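Local atomic coordinates of amphoterin-induced protein 1 (Mus musculus, PDB entry 2XOT), a protein that promotes growth and fasciculation of hippocampal neurites, dimerises through its leucine-rich repeats, and may mediate homophilic and heterophilic cell-cell contact. Residues B[113-118]-B[137-142]; B[131-136]-B[158-163]; B[98-103]-B[120-125]; B[189-194]-B[217-222]; B[21-26]-B[36-41]. All coordinates share one frame; numbering follows the deposited sequence.

Interaction 1: B[113-118]-B[137-142]; sequences ALEVLL and QLQKLY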
# COMPACT_ATOMS: atom_id res chain seq x y z
N ALA B 113 5.11 6.74 11.57
CA ALA B 113 5.14 5.90 10.37
C ALA B 113 3.91 6.09 9.50
O ALA B 113 3.79 5.45 8.46
CB ALA B 113 5.27 4.43 10.76
N LEU B 114 3.00 6.98 9.91
CA LEU B 114 1.72 7.16 9.20
C LEU B 114 1.96 7.72 7.80
O LEU B 114 2.73 8.68 7.62
CB LEU B 114 0.78 8.10 9.96
CG LEU B 114 -0.70 7.97 9.52
CD1 LEU B 114 -1.30 6.72 10.09
CD2 LEU B 114 -1.51 9.16 9.97
N GLU B 115 1.33 7.09 6.82
CA GLU B 115 1.46 7.52 5.44
C GLU B 115 0.22 8.26 4.93
O GLU B 115 0.36 9.20 4.15
CB GLU B 115 1.78 6.32 4.56
CG GLU B 115 3.10 5.64 4.93
CD GLU B 115 3.40 4.45 4.02
OE1 GLU B 115 2.45 3.75 3.62
OE2 GLU B 115 4.58 4.22 3.69
N VAL B 116 -0.97 7.83 5.34
CA VAL B 116 -2.25 8.42 4.87
C VAL B 116 -3.14 8.78 6.07
O VAL B 116 -3.37 7.93 6.93
CB VAL B 116 -3.01 7.43 3.97
CG1 VAL B 116 -4.31 8.03 3.46
CG2 VAL B 116 -2.13 6.94 2.80
N LEU B 117 -3.63 10.02 6.13
CA LEU B 117 -4.54 10.47 7.19
C LEU B 117 -5.79 11.07 6.57
O LEU B 117 -5.73 12.06 5.84
CB LEU B 117 -3.85 11.52 8.05
CG LEU B 117 -4.65 12.16 9.19
CD1 LEU B 117 -5.36 11.07 10.03
CD2 LEU B 117 -3.74 13.01 10.04
N LEU B 118 -6.93 10.45 6.86
CA LEU B 118 -8.23 10.87 6.33
C LEU B 118 -9.00 11.59 7.41
O LEU B 118 -9.25 11.02 8.47
CB LEU B 118 -9.01 9.64 5.87
CG LEU B 118 -8.75 9.00 4.52
CD1 LEU B 118 -7.30 8.83 4.20
CD2 LEU B 118 -9.50 7.65 4.39
N GLN B 137 6.66 10.63 7.68
CA GLN B 137 6.29 9.72 6.60
C GLN B 137 4.93 10.05 5.97
O GLN B 137 4.48 9.30 5.14
CB GLN B 137 6.23 8.28 7.11
CG GLN B 137 7.54 7.80 7.72
CD GLN B 137 8.67 7.77 6.72
OE1 GLN B 137 8.45 7.63 5.51
NE2 GLN B 137 9.89 7.88 7.21
N LEU B 138 4.29 11.14 6.39
CA LEU B 138 2.92 11.45 5.97
C LEU B 138 2.94 11.93 4.54
O LEU B 138 3.54 12.96 4.24
CB LEU B 138 2.26 12.50 6.86
CG LEU B 138 0.75 12.73 6.62
CD1 LEU B 138 -0.02 11.46 7.00
CD2 LEU B 138 0.25 13.92 7.39
N GLN B 139 2.28 11.15 3.66
CA GLN B 139 2.24 11.42 2.22
C GLN B 139 0.92 12.06 1.73
O GLN B 139 0.93 12.88 0.80
CB GLN B 139 2.53 10.13 1.46
CG GLN B 139 3.93 9.58 1.72
CD GLN B 139 4.23 8.29 0.96
OE1 GLN B 139 3.40 7.80 0.21
NE2 GLN B 139 5.44 7.75 1.15
N LYS B 140 -0.20 11.71 2.35
CA LYS B 140 -1.52 12.16 1.90
C LYS B 140 -2.38 12.62 3.09
O LYS B 140 -2.60 11.85 4.01
CB LYS B 140 -2.27 11.03 1.18
CG LYS B 140 -1.56 10.44 -0.05
CD LYS B 140 -2.23 9.16 -0.50
CE LYS B 140 -1.46 8.48 -1.61
NZ LYS B 140 -2.26 7.31 -2.16
N LEU B 141 -2.87 13.85 3.04
CA LEU B 141 -3.76 14.37 4.08
C LEU B 141 -5.05 14.91 3.47
O LEU B 141 -5.05 15.93 2.76
CB LEU B 141 -3.05 15.48 4.86
CG LEU B 141 -3.78 16.25 5.95
CD1 LEU B 141 -4.31 15.30 7.07
CD2 LEU B 141 -2.82 17.35 6.51
N TYR B 142 -6.16 14.24 3.79
CA TYR B 142 -7.48 14.57 3.22
C TYR B 142 -8.31 15.33 4.26
O TYR B 142 -8.64 14.79 5.30
CB TYR B 142 -8.21 13.31 2.81
CG TYR B 142 -7.66 12.55 1.60
CD1 TYR B 142 -8.27 12.65 0.36
CD2 TYR B 142 -6.58 11.69 1.72
CE1 TYR B 142 -7.80 11.95 -0.74
CE2 TYR B 142 -6.10 10.96 0.61
CZ TYR B 142 -6.70 11.12 -0.61
OH TYR B 142 -6.27 10.42 -1.71
O HOH W 1 4.16 10.26 9.61

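Interaction 2: B[131-136]-B[158-163]; sequences AFEDMA and DGNKLP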
# COMPACT_ATOMS: atom_id res chain seq x y z
N ALA B 131 -0.40 20.01 15.05
CA ALA B 131 -1.11 18.72 15.12
C ALA B 131 -0.35 17.61 14.37
O ALA B 131 -0.41 16.42 14.74
CB ALA B 131 -2.55 18.85 14.59
N PHE B 132 0.39 18.01 13.34
CA PHE B 132 1.11 17.07 12.47
C PHE B 132 2.63 17.12 12.63
O PHE B 132 3.38 16.62 11.79
CB PHE B 132 0.75 17.35 11.04
CG PHE B 132 -0.73 17.51 10.83
CD1 PHE B 132 -1.54 16.41 10.62
CD2 PHE B 132 -1.30 18.76 10.85
CE1 PHE B 132 -2.90 16.56 10.44
CE2 PHE B 132 -2.65 18.91 10.66
CZ PHE B 132 -3.45 17.80 10.45
N GLU B 133 3.08 17.73 13.71
CA GLU B 133 4.51 17.80 13.99
C GLU B 133 5.11 16.40 14.06
O GLU B 133 4.55 15.51 14.68
CB GLU B 133 4.75 18.57 15.29
CG GLU B 133 6.19 18.81 15.63
CD GLU B 133 6.87 19.82 14.74
OE1 GLU B 133 6.20 20.42 13.86
OE2 GLU B 133 8.09 20.01 14.92
N ASP B 134 6.25 16.25 13.37
CA ASP B 134 7.11 15.06 13.36
C ASP B 134 6.59 13.87 12.55
O ASP B 134 7.15 12.77 12.60
CB ASP B 134 7.49 14.66 14.79
CG ASP B 134 8.48 15.64 15.42
OD1 ASP B 134 9.52 15.94 14.80
OD2 ASP B 134 8.22 16.11 16.54
N MET B 135 5.54 14.09 11.77
CA MET B 135 5.01 13.03 10.93
C MET B 135 5.89 12.95 9.68
O MET B 135 5.54 13.47 8.61
CB MET B 135 3.56 13.33 10.61
CG MET B 135 2.71 13.33 11.83
SD MET B 135 1.00 13.66 11.39
CE MET B 135 0.55 12.00 10.88
N ALA B 136 7.05 12.32 9.82
CA ALA B 136 8.04 12.34 8.74
C ALA B 136 7.62 11.54 7.53
O ALA B 136 8.18 11.72 6.45
CB ALA B 136 9.40 11.83 9.25
N ASP B 158 8.44 25.70 2.52
CA ASP B 158 9.84 25.44 2.86
C ASP B 158 10.19 26.14 4.16
O ASP B 158 9.90 27.32 4.34
CB ASP B 158 10.77 25.90 1.72
N GLY B 159 10.77 25.40 5.10
CA GLY B 159 11.10 25.94 6.41
C GLY B 159 10.61 25.02 7.50
O GLY B 159 11.39 24.59 8.36
N ASN B 160 9.33 24.69 7.45
CA ASN B 160 8.69 23.90 8.48
C ASN B 160 7.67 22.92 7.87
O ASN B 160 6.61 22.66 8.43
CB ASN B 160 8.02 24.87 9.47
CG ASN B 160 7.67 24.24 10.80
OD1 ASN B 160 8.33 23.30 11.25
ND2 ASN B 160 6.62 24.75 11.43
N LYS B 161 8.02 22.38 6.70
CA LYS B 161 7.12 21.54 5.90
C LYS B 161 7.13 20.10 6.38
O LYS B 161 8.11 19.61 6.95
CB LYS B 161 7.53 21.61 4.37
N LEU B 162 6.01 19.41 6.13
CA LEU B 162 5.97 17.97 6.21
C LEU B 162 6.67 17.47 4.94
O LEU B 162 6.19 17.73 3.84
CB LEU B 162 4.53 17.48 6.28
CG LEU B 162 3.77 17.87 7.54
CD1 LEU B 162 2.27 17.65 7.37
CD2 LEU B 162 4.29 17.11 8.76
N PRO B 163 7.82 16.80 5.09
CA PRO B 163 8.74 16.54 3.99
C PRO B 163 8.22 15.62 2.90
O PRO B 163 8.66 15.73 1.75
CB PRO B 163 9.95 15.90 4.70
CG PRO B 163 9.39 15.29 5.90
CD PRO B 163 8.32 16.22 6.35
O HOH W 2 6.12 23.05 14.16

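Interaction 3: B[98-103]-B[120-125]; sequences NHLHTL and YNNHIV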
# COMPACT_ATOMS: atom_id res chain seq x y z
N ASN B 98 -16.82 12.00 10.87
CA ASN B 98 -16.91 12.01 12.35
C ASN B 98 -17.31 13.42 12.81
O ASN B 98 -17.73 14.23 11.99
CB ASN B 98 -15.57 11.57 12.96
CG ASN B 98 -15.48 10.07 13.15
OD1 ASN B 98 -14.67 9.39 12.52
ND2 ASN B 98 -16.32 9.55 14.03
N HIS B 99 -17.21 13.72 14.09
CA HIS B 99 -17.60 15.04 14.59
C HIS B 99 -16.39 15.80 15.13
O HIS B 99 -16.50 16.50 16.14
CB HIS B 99 -18.66 14.92 15.70
CG HIS B 99 -19.94 14.29 15.25
ND1 HIS B 99 -20.85 13.74 16.13
CD2 HIS B 99 -20.46 14.09 14.01
CE1 HIS B 99 -21.88 13.25 15.46
NE2 HIS B 99 -21.67 13.46 14.17
N LEU B 100 -15.23 15.65 14.49
CA LEU B 100 -14.01 16.27 15.02
C LEU B 100 -14.02 17.76 14.72
O LEU B 100 -14.31 18.18 13.59
CB LEU B 100 -12.74 15.62 14.47
CG LEU B 100 -12.49 14.17 14.84
CD1 LEU B 100 -11.42 13.59 13.92
CD2 LEU B 100 -12.07 14.04 16.29
N HIS B 101 -13.70 18.55 15.73
CA HIS B 101 -13.86 20.00 15.67
C HIS B 101 -12.54 20.74 15.76
O HIS B 101 -12.38 21.81 15.19
CB HIS B 101 -14.81 20.48 16.78
CG HIS B 101 -15.06 21.95 16.76
ND1 HIS B 101 -15.55 22.60 15.65
CD2 HIS B 101 -14.89 22.89 17.71
CE1 HIS B 101 -15.67 23.89 15.92
NE2 HIS B 101 -15.28 24.09 17.17
N THR B 102 -11.58 20.18 16.47
CA THR B 102 -10.25 20.78 16.50
C THR B 102 -9.13 19.76 16.41
O THR B 102 -9.27 18.61 16.81
CB THR B 102 -10.07 21.77 17.72
OG1 THR B 102 -8.68 21.94 18.02
CG2 THR B 102 -10.84 21.32 18.96
N LEU B 103 -8.02 20.20 15.82
CA LEU B 103 -6.82 19.39 15.65
C LEU B 103 -5.76 19.96 16.60
O LEU B 103 -5.03 20.87 16.26
CB LEU B 103 -6.36 19.47 14.19
CG LEU B 103 -6.84 18.39 13.22
CD1 LEU B 103 -8.23 17.85 13.53
CD2 LEU B 103 -6.77 18.91 11.80
N TYR B 120 -11.58 13.95 6.26
CA TYR B 120 -12.60 14.65 5.48
C TYR B 120 -13.99 14.44 6.11
O TYR B 120 -14.22 13.48 6.84
CB TYR B 120 -12.57 14.23 4.00
CG TYR B 120 -12.92 12.79 3.71
CD1 TYR B 120 -14.25 12.42 3.45
CD2 TYR B 120 -11.94 11.80 3.64
CE1 TYR B 120 -14.57 11.11 3.18
CE2 TYR B 120 -12.25 10.50 3.37
CZ TYR B 120 -13.59 10.15 3.13
OH TYR B 120 -13.94 8.85 2.87
N ASN B 121 -14.89 15.35 5.83
CA ASN B 121 -16.24 15.31 6.35
C ASN B 121 -16.29 15.26 7.87
O ASN B 121 -16.86 14.33 8.46
CB ASN B 121 -17.03 14.16 5.74
CG ASN B 121 -18.53 14.29 6.02
OD1 ASN B 121 -19.26 13.30 6.04
ND2 ASN B 121 -18.97 15.51 6.26
N ASN B 122 -15.67 16.27 8.49
CA ASN B 122 -15.72 16.50 9.94
C ASN B 122 -16.21 17.94 10.23
O ASN B 122 -16.82 18.56 9.37
CB ASN B 122 -14.35 16.23 10.54
CG ASN B 122 -14.17 14.79 10.94
OD1 ASN B 122 -14.72 14.36 11.95
ND2 ASN B 122 -13.38 14.03 10.16
N HIS B 123 -15.96 18.48 11.42
CA HIS B 123 -16.33 19.86 11.71
C HIS B 123 -15.10 20.71 11.97
O HIS B 123 -15.11 21.57 12.86
CB HIS B 123 -17.26 19.89 12.94
CG HIS B 123 -18.51 19.09 12.77
ND1 HIS B 123 -19.01 18.27 13.76
CD2 HIS B 123 -19.37 18.98 11.72
CE1 HIS B 123 -20.13 17.69 13.33
NE2 HIS B 123 -20.35 18.09 12.09
N ILE B 124 -14.03 20.50 11.21
CA ILE B 124 -12.78 21.18 11.48
C ILE B 124 -12.83 22.60 10.94
O ILE B 124 -13.16 22.85 9.77
CB ILE B 124 -11.57 20.40 10.92
CG1 ILE B 124 -11.47 19.01 11.57
CG2 ILE B 124 -10.30 21.18 11.14
CD1 ILE B 124 -10.42 18.11 10.94
N VAL B 125 -12.50 23.55 11.81
CA VAL B 125 -12.53 24.95 11.45
C VAL B 125 -11.12 25.51 11.28
O VAL B 125 -10.89 26.36 10.43
CB VAL B 125 -13.33 25.79 12.51
CG1 VAL B 125 -12.99 27.24 12.38
CG2 VAL B 125 -14.85 25.56 12.36
O HOH W 3 -10.80 23.68 14.33

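Interaction 4: B[189-194]-B[217-222]; sequences WVKNGL and RQLSSV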
# COMPACT_ATOMS: atom_id res chain seq x y z
N TRP B 189 5.55 18.69 -7.99
CA TRP B 189 5.08 17.44 -7.34
C TRP B 189 4.22 17.65 -6.11
O TRP B 189 3.41 16.78 -5.77
CB TRP B 189 6.23 16.46 -7.02
CG TRP B 189 7.24 16.86 -5.98
CD1 TRP B 189 8.51 17.36 -6.20
CD2 TRP B 189 7.13 16.69 -4.55
NE1 TRP B 189 9.15 17.55 -5.02
CE2 TRP B 189 8.34 17.15 -3.98
CE3 TRP B 189 6.13 16.22 -3.70
CZ2 TRP B 189 8.57 17.15 -2.60
CZ3 TRP B 189 6.35 16.21 -2.33
CH2 TRP B 189 7.56 16.68 -1.79
N VAL B 190 4.39 18.79 -5.44
CA VAL B 190 3.48 19.18 -4.37
C VAL B 190 2.20 19.77 -4.99
O VAL B 190 1.09 19.39 -4.63
CB VAL B 190 4.14 20.14 -3.39
CG1 VAL B 190 3.13 20.62 -2.36
CG2 VAL B 190 5.31 19.42 -2.68
N LYS B 191 2.35 20.66 -5.96
CA LYS B 191 1.20 21.32 -6.57
C LYS B 191 0.29 20.29 -7.22
O LYS B 191 -0.94 20.48 -7.29
CB LYS B 191 1.63 22.35 -7.63
CG LYS B 191 2.54 23.50 -7.19
CD LYS B 191 3.22 24.19 -8.42
CE LYS B 191 3.87 25.50 -8.05
NZ LYS B 191 4.63 26.15 -9.18
N ASN B 192 0.89 19.21 -7.74
CA ASN B 192 0.14 18.16 -8.42
C ASN B 192 -0.97 17.54 -7.55
O ASN B 192 -1.99 17.09 -8.05
CB ASN B 192 1.09 17.08 -8.89
CG ASN B 192 0.45 16.07 -9.78
OD1 ASN B 192 0.29 14.91 -9.41
ND2 ASN B 192 0.12 16.48 -10.98
N GLY B 193 -0.74 17.50 -6.23
CA GLY B 193 -1.73 16.97 -5.28
C GLY B 193 -2.31 17.97 -4.31
O GLY B 193 -2.77 17.59 -3.25
N LEU B 194 -2.29 19.25 -4.66
CA LEU B 194 -2.87 20.29 -3.82
C LEU B 194 -4.25 20.64 -4.37
O LEU B 194 -4.35 21.35 -5.38
CB LEU B 194 -1.98 21.53 -3.83
CG LEU B 194 -2.44 22.69 -2.96
CD1 LEU B 194 -2.69 22.18 -1.50
CD2 LEU B 194 -1.39 23.83 -3.01
N ARG B 217 0.68 22.82 -17.26
CA ARG B 217 1.51 21.71 -16.79
C ARG B 217 0.76 20.39 -16.66
O ARG B 217 1.37 19.35 -16.35
CB ARG B 217 2.14 22.08 -15.45
CG ARG B 217 3.22 23.19 -15.54
CD ARG B 217 4.51 22.67 -16.16
NE ARG B 217 4.80 21.32 -15.69
CZ ARG B 217 5.59 20.99 -14.67
NH1 ARG B 217 6.27 21.92 -14.01
NH2 ARG B 217 5.74 19.71 -14.35
N GLN B 218 -0.55 20.42 -16.90
CA GLN B 218 -1.40 19.24 -16.79
C GLN B 218 -1.32 18.56 -15.43
O GLN B 218 -1.34 17.34 -15.34
CB GLN B 218 -1.12 18.27 -17.94
CG GLN B 218 -1.66 18.79 -19.26
CD GLN B 218 -1.48 17.79 -20.38
OE1 GLN B 218 -0.37 17.56 -20.85
NE2 GLN B 218 -2.57 17.17 -20.81
N LEU B 219 -1.26 19.37 -14.38
CA LEU B 219 -1.29 18.87 -13.02
C LEU B 219 -2.68 18.30 -12.72
O LEU B 219 -3.68 18.90 -13.08
CB LEU B 219 -0.96 19.99 -12.03
CG LEU B 219 0.37 20.72 -12.21
CD1 LEU B 219 0.58 21.71 -11.08
CD2 LEU B 219 1.58 19.76 -12.33
N SER B 220 -2.71 17.14 -12.06
CA SER B 220 -3.96 16.42 -11.78
C SER B 220 -4.92 17.20 -10.96
O SER B 220 -6.12 17.12 -11.17
CB SER B 220 -3.65 15.14 -11.03
OG SER B 220 -2.73 14.39 -11.77
N SER B 221 -4.38 17.97 -10.01
CA SER B 221 -5.19 18.82 -9.14
C SER B 221 -6.08 19.79 -9.95
O SER B 221 -7.17 20.16 -9.51
CB SER B 221 -4.28 19.59 -8.16
OG SER B 221 -3.32 20.40 -8.83
N VAL B 222 -5.61 20.18 -11.14
CA VAL B 222 -6.41 20.99 -12.06
C VAL B 222 -7.15 20.14 -13.11
O VAL B 222 -8.36 20.26 -13.27
CB VAL B 222 -5.52 22.03 -12.77
CG1 VAL B 222 -6.24 22.64 -13.98
CG2 VAL B 222 -5.12 23.13 -11.80

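Interaction 5: B[21-26]-B[36-41]; sequences NILSCS and SLPSYT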
# COMPACT_ATOMS: atom_id res chain seq x y z
N ASN B 21 -5.37 -11.99 10.84
CA ASN B 21 -4.93 -10.68 11.34
C ASN B 21 -5.85 -9.50 10.99
O ASN B 21 -5.51 -8.36 11.26
CB ASN B 21 -3.45 -10.41 10.98
CG ASN B 21 -3.20 -10.23 9.50
OD1 ASN B 21 -4.12 -10.25 8.68
ND2 ASN B 21 -1.92 -10.02 9.13
N ILE B 22 -7.04 -9.78 10.47
CA ILE B 22 -8.04 -8.73 10.25
C ILE B 22 -9.24 -8.83 11.22
O ILE B 22 -9.90 -9.86 11.28
CB ILE B 22 -8.58 -8.81 8.82
CG1 ILE B 22 -7.46 -8.43 7.83
CG2 ILE B 22 -9.82 -7.89 8.64
CD1 ILE B 22 -7.90 -8.44 6.39
N LEU B 23 -9.53 -7.75 11.96
CA LEU B 23 -10.75 -7.69 12.78
C LEU B 23 -11.71 -6.80 12.06
O LEU B 23 -11.40 -5.65 11.82
CB LEU B 23 -10.50 -7.11 14.17
CG LEU B 23 -9.61 -7.82 15.21
CD1 LEU B 23 -10.21 -7.65 16.60
CD2 LEU B 23 -9.30 -9.28 14.88
N SER B 24 -12.87 -7.32 11.70
CA SER B 24 -13.94 -6.50 11.10
C SER B 24 -15.04 -6.36 12.15
O SER B 24 -15.73 -7.33 12.44
CB SER B 24 -14.47 -7.19 9.83
OG SER B 24 -15.48 -6.43 9.16
N CYS B 25 -15.17 -5.16 12.74
CA CYS B 25 -16.15 -4.92 13.81
C CYS B 25 -17.07 -3.72 13.46
O CYS B 25 -17.43 -2.91 14.33
CB CYS B 25 -15.42 -4.67 15.14
SG CYS B 25 -13.93 -5.66 15.44
N SER B 26 -17.45 -3.63 12.19
CA SER B 26 -18.15 -2.47 11.67
C SER B 26 -19.65 -2.65 11.76
O SER B 26 -20.15 -3.78 11.76
CB SER B 26 -17.76 -2.24 10.20
OG SER B 26 -18.35 -3.21 9.35
N SER B 36 -10.15 -6.26 24.86
CA SER B 36 -9.17 -7.33 24.64
C SER B 36 -8.90 -7.55 23.15
O SER B 36 -9.12 -8.64 22.60
CB SER B 36 -9.60 -8.65 25.34
OG SER B 36 -9.37 -8.57 26.74
N LEU B 37 -8.42 -6.49 22.52
CA LEU B 37 -8.02 -6.54 21.11
C LEU B 37 -6.73 -7.33 20.96
O LEU B 37 -5.74 -7.03 21.63
CB LEU B 37 -7.85 -5.13 20.56
CG LEU B 37 -9.11 -4.27 20.49
CD1 LEU B 37 -8.73 -2.81 20.18
CD2 LEU B 37 -10.13 -4.83 19.46
N PRO B 38 -6.72 -8.37 20.10
CA PRO B 38 -5.54 -9.23 20.03
C PRO B 38 -4.31 -8.54 19.45
O PRO B 38 -4.42 -7.69 18.57
CB PRO B 38 -5.99 -10.40 19.13
CG PRO B 38 -7.41 -10.16 18.81
CD PRO B 38 -7.81 -8.81 19.22
N SER B 39 -3.15 -8.89 19.96
CA SER B 39 -1.92 -8.22 19.54
C SER B 39 -1.50 -8.52 18.11
O SER B 39 -0.73 -7.77 17.52
CB SER B 39 -0.78 -8.59 20.48
OG SER B 39 -0.83 -9.96 20.73
N TYR B 40 -2.00 -9.62 17.55
CA TYR B 40 -1.75 -9.98 16.14
C TYR B 40 -2.48 -9.09 15.11
O TYR B 40 -2.21 -9.20 13.91
CB TYR B 40 -2.04 -11.47 15.89
CG TYR B 40 -3.46 -11.95 16.16
CD1 TYR B 40 -4.53 -11.46 15.44
CD2 TYR B 40 -3.73 -12.91 17.13
CE1 TYR B 40 -5.81 -11.86 15.68
CE2 TYR B 40 -5.02 -13.33 17.37
CZ TYR B 40 -6.06 -12.81 16.65
OH TYR B 40 -7.36 -13.23 16.86
N THR B 41 -3.37 -8.21 15.56
CA THR B 41 -4.22 -7.42 14.64
C THR B 41 -3.41 -6.50 13.71
O THR B 41 -2.56 -5.69 14.17
CB THR B 41 -5.27 -6.59 15.41
OG1 THR B 41 -5.89 -7.43 16.40
CG2 THR B 41 -6.37 -6.07 14.50

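Interaction 1: B[113-118]-B[137-142]
L117 and L141 both carry CG anti to the backbone N (chi1 178° and 177°), and their side chains run alongside each other in the same direction, with L117 CD2 3.8 Å from L141 CD1. L114 and L138 share this first torsion and form a second matched pair, L114 CD2 lying 4.0 Å from L138 CD1. CD1 of L138 also packs on CB of L117, knitting the two pairs together. These are the repeated leucines of a leucine-rich repeat: a branched apolar chain suits them because each can lie against its equivalent in the next repeat. The strands 116-118 and 140-142 are parallel. L117 N donates to K140 O at 3.0 Å and Y142 N to L117 O at 3.0 Å, both bonds almost straight. At the entrance to the strands E115 O is gripped twice, by Q139 N at 2.8 Å and by K140 N at 3.1 Å, while a water bridges L114 O and Q137 N. The other face of the sheet carries V116, L118, K140 and Y142. There L118 CD1 touches Y142 CD2 at 3.9 Å, and the methyl CG2 of V116 meets the aliphatic CD of K140, whose long chain offers carbon to the sheet and carries its amine away. The Y142 hydroxyl is hydrogen-bonded to N21 of the second subunit, which places this face in the dimer contact. Strand 92-94 continues the sheet beside 116-118 and strand 167-169 beside 140-142, while F108, F132 and L155 from loops cover the buried leucines.

Interaction 2: B[131-136]-B[158-163]
L162 has more surface buried here than any other residue of the two loops, and it presents its two methyl branches to 131-136. Its chi1 of -66° sets CG anti to the carbonyl carbon, and chi2 (166°) turns the branches. CD1 lies 4.0 Å from F132 CB. CD2 comes within 3.2 Å of F132 O, at the start of a type II turn that ends at M135, whose own O lies further off. Leucine suits the place: one methyl meets F132 CB, the other meets backbone oxygen as well as M135 CB. P163, next in the chain, adds a rigid ring whose CG rests 3.8 Å from A136 O. F132, the third main contributor, meets L162 through CB and turns its ring elsewhere. That ring has the CB of A131 over one face, towards the rim, and the sulphur of M135 in its plane at the edge. No direct hydrogen bond spans the contact. At its polar margin a water donates to E133 OE1 at 2.6 Å and accepts from N160 ND2 at 3.3 Å; the same carboxylate forms a salt bridge with R129. The two loops lie on successive strand-to-strand connections, between 116-118 and 140-142 and between 140-142 and 167-169. L155 packs on L162, while L103 and F108 from the preceding repeat cover F132 and M135 in turn.

Interaction 3: B[98-103]-B[120-125]
L100 and H123 join two irregular backbones that run on from neighbouring strands, H123 N donating to L100 O at 2.7 Å, with the CA atoms of H101 and I124 4.5 Å apart. N122 spans two repeats with its amide: OD1, whose position is somewhat uncertain, accepts from L100 N at 2.9 Å, and ND2 donates to L95 O of the preceding repeat and to L119 O of its own. This is the asparagine ladder of leucine-rich repeats: a side chain with both acceptor and donor can satisfy buried backbone groups. In H101 chi1 (-178°) puts CG beside the carbonyl carbon, and chi2 (56°) turns the ring so that ND1 donates to H123 O, somewhat out of the ring plane, at 3.0 Å. Nearby a water links H101 O to V125 N. The rings of H99 and H123 are nearly parallel (19°) but slid apart, centroids 5.4 Å apart; the H75 ring meets H99 in turn. On the buried side L103 CD1 presses on I124 CD1 at 3.4 Å, closer than usual van der Waals contact, the side chains crossing at about a right angle. The loops follow strands 92-94 and 116-118, with N74 and L76 packing on N98 and N146 on N122.

Interaction 4: B[189-194]-B[217-222]
S221 reaches across to the backbone of K191, N192 and L194 with every atom of its side chain. Its CB lies 3.3 Å from L194 O and 3.4 Å from N192 O. Its tip, OG, sits between the backbone N and the carbonyl carbon (chi1 58°), from where it donates a hydrogen bond of 2.8 Å to K191 O. That carbonyl also accepts from L194 N at 3.2 Å, and the two donors approach from opposite faces of its plane, so the serine adds a second grip to the type I turn K191 to L194. Serine fits because it is small enough to lie against the backbone yet carries a donor. Its own backbone, in the first turn of helix 220-223, makes a weak bond from S221 N to N192 O. L219, at the N-cap of that helix, fills the apolar part of the contact: its CD1 lies 3.7 Å from K191 CB, and its CB faces the N192 side chain. K191 extends onward and hydrogen-bonds to Q184 O through NZ. Just before L219, Q218 closes the preceding helix in a Schellman motif. The contact belongs to the C-terminal cap of the repeats. W214 of helix 205-216 covers K191, L219 and S221, and K271 packs on N192 and L219. L194 opens strand 194-195, outermost in this chain's repeat sheet, while R217 forms a salt bridge with E327 in the immunoglobulin domain.

Interaction 5: B[21-26]-B[36-41]
L23 is the bump that fills a hollow formed by L37, P38, Y40 and T41, in the N-terminal cap that closes the leucine-rich repeats. Its CD1 meets P38 CD tip to tip at 3.7 Å and lies 4.0 Å from L37 CD2. CG rests 3.8 Å from T41 CG2, the two side chains crossing at about a right angle, and CD2 lies obliquely 4.4 Å from CE1 of Y40. A leucine suits such a place because its two methyls spread over several neighbours, and proline supplies a stiff wall. P38 itself lies against Y40, its CB 3.4 Å above one ring face and displaced to the rim. A second, smaller fit occurs at N21, whose CB nestles against Y40 O at 3.4 Å. Strand 22-24 lies between 17-19 and 43-45, and the C25-C16 disulfide ties it into the cap. The outer side belongs to the dimer: the Y40 ring meets F225, and S26 OG bonds to H48, both of the second subunit. The wall is fixed by the type I turn from P38 to T41, in which P38 O accepts from T41 N at 3.2 Å and from T41 OG1 at 2.6 Å, both on the same face of the carbonyl.

How the interactions relate
Along the chain interaction 5 comes first, followed by 3, 1, 2 and 4, a path from the N-terminal cap through the repeats to the C-terminal cap; the centres of 5 and 4 lie about 37 Å apart. Interactions 1 and 5 reach the same long sheet, centres about 22 Å apart, and both touch the second subunit, in keeping with dimerisation through the repeat region. Interactions 1, 2 and 3 come from successive repeats and interlock: F132 packs on L117 and L141, Y142 on Y120, and L103 on F132. P163 meets W189, joining interaction 2 to interaction 4. Interactions 1 to 4 thus form a chain of touching contacts, while interaction 5 stands apart at the N-terminal cap.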